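Long-range contact in HNH nuclease domain-containing protein (Streptomyces coelicolor, PDB 5ZMO), which binds phosphorothioated DNA, recognising its sulfur, through the sulfur-binding domain of a type IV restriction endonuclease: residues 31-41 with 155-163. Numbering follows the deposited sequence.
Sequences VLLLWAIGQAV and DFGLHELLA
Phe156 sets its ring against one side of helix 28-41, among Val31, Leu34 and Trp35, and most of the contact is apolar. Its CG lies beside its own backbone N (chi1 -77°), a torsion that carries the ring to the helix. There CD2 meets Leu34 CB at 3.7 Å and CZ meets Val31 CG1 at 4.0 Å. Val31 O and Trp35 N lie at the ring edge near its plane; hydrogen-bonded to each other, they are already satisfied, so a flat apolar rim suits this place. Leucine suits position 158 because its two methyls can meet two partners: the Leu34 and Leu158 side chains cross at about a right angle, Leu158 CD1 lying 3.9 Å from Leu34 CD2, while Leu158 CD2 rests 3.7 Å from Gly38 CA. At the partly exposed end, Val41 and Leu161 point toward each other and touch through methyls. An alanine in place of Phe156 would probably open a gap beside Val31 and Leu34.

The backbones come closest at two glycines. Gly38 CA makes a CH...O contact with Phe156 O at 3.5 Å; a side chain on Gly38 would collide with that oxygen. Gly157, with positive phi (70°), closes helix 152-155 in a Schellman motif. No direct hydrogen bond joins the segments. One water donates to Gly38 O at 2.8 Å; another lies 2.9 Å from both Trp35 O and Phe156 O and can donate to them, though other acceptors compete.

Helix 50-63 meets Val31 and Trp35, and helix 130-144 meets Leu34 and Val41. The C-terminal segment thus joins this helical core by apolar fit and close glycine packing, while water probably meets carbonyls that have no proton to offer each other.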
loop_
_atom_site.group_PDB
_atom_site.type_symbol
_atom_site.label_atom_id
_atom_site.label_comp_id
_atom_site.label_asym_id
_atom_site.label_seq_id
_atom_site.Cartn_x
_atom_site.Cartn_y
_atom_site.Cartn_z
ATOM N N VAL A 31 -1.477 4.157 3.320
ATOM C CA VAL A 31 -0.733 3.244 4.249
ATOM C C VAL A 31 -0.099 2.062 3.460
ATOM O O VAL A 31 1.062 1.751 3.634
ATOM C CB VAL A 31 -1.623 2.753 5.383
ATOM C CG1 VAL A 31 -1.046 1.530 6.118
ATOM C CG2 VAL A 31 -1.906 3.882 6.342
ATOM N N LEU A 32 -0.845 1.393 2.612
ATOM C CA LEU A 32 -0.274 0.306 1.840
ATOM C C LEU A 32 0.837 0.738 0.923
ATOM O O LEU A 32 1.933 0.033 0.852
ATOM C CB LEU A 32 -1.373 -0.467 1.114
ATOM C CG LEU A 32 -0.901 -1.745 0.439
ATOM C CD1 LEU A 32 -0.245 -2.696 1.371
ATOM C CD2 LEU A 32 -2.096 -2.407 -0.239
ATOM N N LEU A 33 0.656 1.896 0.245
ATOM C CA LEU A 33 1.754 2.427 -0.593
ATOM C C LEU A 33 3.000 2.740 0.221
ATOM O O LEU A 33 4.113 2.404 -0.205
ATOM C CB LEU A 33 1.378 3.692 -1.380
ATOM C CG LEU A 33 0.397 3.362 -2.494
ATOM C CD1 LEU A 33 -0.290 4.639 -2.969
ATOM C CD2 LEU A 33 1.051 2.672 -3.622
ATOM N N LEU A 34 2.847 3.471 1.323
ATOM C CA LEU A 34 4.062 3.739 2.178
ATOM C C LEU A 34 4.786 2.480 2.651
ATOM O O LEU A 34 6.044 2.401 2.646
ATOM C CB LEU A 34 3.668 4.615 3.362
ATOM C CG LEU A 34 3.502 6.110 3.147
ATOM C CD1 LEU A 34 2.929 6.748 4.405
ATOM C CD2 LEU A 34 4.845 6.728 2.859
ATOM N N TRP A 35 4.018 1.466 3.004
ATOM C CA TRP A 35 4.565 0.200 3.463
ATOM C C TRP A 35 5.315 -0.421 2.312
ATOM O O TRP A 35 6.468 -0.879 2.477
ATOM C CB TRP A 35 3.489 -0.718 3.992
ATOM C CG TRP A 35 3.998 -2.042 4.381
ATOM C CD1 TRP A 35 4.644 -2.388 5.555
ATOM C CD2 TRP A 35 3.947 -3.243 3.593
ATOM N NE1 TRP A 35 4.978 -3.701 5.536
ATOM C CE2 TRP A 35 4.589 -4.257 4.352
ATOM C CE3 TRP A 35 3.456 -3.552 2.313
ATOM C CZ2 TRP A 35 4.707 -5.555 3.893
ATOM C CZ3 TRP A 35 3.574 -4.870 1.858
ATOM C CH2 TRP A 35 4.212 -5.829 2.638
ATOM N N ALA A 36 4.667 -0.453 1.139
ATOM C CA ALA A 36 5.334 -1.067 -0.050
ATOM C C ALA A 36 6.642 -0.354 -0.472
ATOM O O ALA A 36 7.606 -0.987 -0.901
ATOM C CB ALA A 36 4.385 -1.132 -1.220
ATOM N N ILE A 37 6.710 0.974 -0.289
ATOM C CA ILE A 37 7.934 1.711 -0.599
ATOM C C ILE A 37 8.997 1.295 0.375
ATOM O O ILE A 37 10.179 1.071 0.009
ATOM C CB ILE A 37 7.706 3.234 -0.639
ATOM C CG1 ILE A 37 6.824 3.607 -1.830
ATOM C CG2 ILE A 37 9.053 3.946 -0.696
ATOM C CD1 ILE A 37 6.176 4.987 -1.706
ATOM N N GLY A 38 8.639 1.260 1.651
ATOM C CA GLY A 38 9.582 0.746 2.685
ATOM C C GLY A 38 10.077 -0.670 2.421
ATOM O O GLY A 38 11.308 -0.981 2.565
ATOM N N GLN A 39 9.166 -1.519 1.962
ATOM C CA GLN A 39 9.556 -2.907 1.582
ATOM C C GLN A 39 10.565 -2.886 0.402
ATOM O O GLN A 39 11.584 -3.644 0.426
ATOM C CB GLN A 39 8.307 -3.792 1.254
ATOM C CG GLN A 39 7.403 -4.020 2.462
ATOM C CD GLN A 39 8.117 -4.800 3.534
ATOM O OE1 GLN A 39 8.507 -4.251 4.595
ATOM N NE2 GLN A 39 8.351 -6.073 3.255
ATOM N N ALA A 40 10.350 -2.048 -0.613
ATOM C CA ALA A 40 11.261 -2.029 -1.776
ATOM C C ALA A 40 12.652 -1.576 -1.313
ATOM O O ALA A 40 13.670 -2.133 -1.669
ATOM C CB ALA A 40 10.727 -1.122 -2.819
ATOM N N VAL A 41 12.675 -0.524 -0.527
ATOM C CA VAL A 41 13.895 0.000 0.043
ATOM C C VAL A 41 14.636 -1.033 0.897
ATOM O O VAL A 41 15.877 -1.069 0.857
ATOM C CB VAL A 41 13.572 1.347 0.785
ATOM C CG1 VAL A 41 14.665 1.758 1.786
ATOM C CG2 VAL A 41 13.319 2.412 -0.286
ATOM N N ASP A 155 8.246 2.461 11.845
ATOM C CA ASP A 155 7.305 1.344 11.674
ATOM C C ASP A 155 7.075 1.009 10.198
ATOM O O ASP A 155 6.767 -0.154 9.846
ATOM C CB ASP A 155 5.969 1.580 12.392
ATOM C CG ASP A 155 6.052 1.308 13.923
ATOM O OD1 ASP A 155 7.131 0.853 14.399
ATOM O OD2 ASP A 155 5.047 1.555 14.626
ATOM N N PHE A 156 7.266 2.003 9.350
ATOM C CA PHE A 156 7.170 1.804 7.890
ATOM C C PHE A 156 8.517 1.486 7.216
ATOM O O PHE A 156 8.568 1.318 6.019
ATOM C CB PHE A 156 6.513 3.010 7.225
ATOM C CG PHE A 156 5.033 3.049 7.397
ATOM C CD1 PHE A 156 4.477 3.511 8.567
ATOM C CD2 PHE A 156 4.165 2.534 6.422
ATOM C CE1 PHE A 156 3.114 3.549 8.750
ATOM C CE2 PHE A 156 2.794 2.569 6.617
ATOM C CZ PHE A 156 2.260 3.052 7.778
ATOM N N GLY A 157 9.624 1.438 7.964
ATOM C CA GLY A 157 10.935 1.255 7.411
ATOM C C GLY A 157 11.536 2.374 6.602
ATOM O O GLY A 157 12.274 2.136 5.684
ATOM N N LEU A 158 11.195 3.621 6.934
ATOM C CA LEU A 158 11.545 4.754 6.145
ATOM C C LEU A 158 12.462 5.733 6.910
ATOM O O LEU A 158 12.769 6.788 6.399
ATOM C CB LEU A 158 10.258 5.466 5.747
ATOM C CG LEU A 158 9.252 4.646 4.924
ATOM C CD1 LEU A 158 8.017 5.489 4.764
ATOM C CD2 LEU A 158 9.783 4.334 3.566
ATOM N N HIS A 159 12.886 5.373 8.112
ATOM C CA HIS A 159 13.713 6.276 8.924
ATOM C C HIS A 159 15.060 6.636 8.246
ATOM O O HIS A 159 15.425 7.813 8.104
ATOM C CB HIS A 159 13.955 5.686 10.306
ATOM C CG HIS A 159 14.648 6.637 11.243
ATOM N ND1 HIS A 159 13.957 7.516 12.055
ATOM C CD2 HIS A 159 15.960 6.863 11.474
ATOM C CE1 HIS A 159 14.819 8.221 12.766
ATOM N NE2 HIS A 159 16.041 7.850 12.426
ATOM N N GLU A 160 15.784 5.630 7.794
ATOM C CA GLU A 160 17.075 5.871 7.111
ATOM C C GLU A 160 16.837 6.596 5.766
ATOM O O GLU A 160 17.523 7.579 5.440
ATOM C CB GLU A 160 17.847 4.547 6.945
ATOM C CG GLU A 160 18.575 4.075 8.226
ATOM C CD GLU A 160 17.677 3.923 9.474
ATOM O OE1 GLU A 160 16.665 3.176 9.414
ATOM O OE2 GLU A 160 17.970 4.547 10.526
ATOM N N LEU A 161 15.804 6.171 5.030
ATOM C CA LEU A 161 15.491 6.749 3.738
ATOM C C LEU A 161 15.283 8.242 3.852
ATOM O O LEU A 161 15.851 8.984 3.064
ATOM C CB LEU A 161 14.254 6.071 3.103
ATOM C CG LEU A 161 13.744 6.599 1.755
ATOM C CD1 LEU A 161 14.669 6.179 0.630
ATOM C CD2 LEU A 161 12.339 6.086 1.461
ATOM N N LEU A 162 14.493 8.664 4.845
ATOM C CA LEU A 162 14.079 10.041 4.992
ATOM C C LEU A 162 15.074 10.717 5.961
ATOM O O LEU A 162 14.806 10.951 7.124
ATOM C CB LEU A 162 12.598 10.095 5.363
ATOM C CG LEU A 162 11.703 9.586 4.223
ATOM C CD1 LEU A 162 10.217 9.428 4.524
ATOM C CD2 LEU A 162 11.838 10.487 3.036
ATOM N N ALA A 163 16.247 10.997 5.397
ATOM C CA ALA A 163 17.466 11.350 6.122
ATOM C C ALA A 163 17.492 12.832 6.529
ATOM O O ALA A 163 17.392 13.717 5.685
ATOM C CB ALA A 163 18.683 10.997 5.260
HETATM O O HOH W 1 7.830 -1.254 4.974
HETATM O O HOH W 2 12.904 -0.092 4.643
#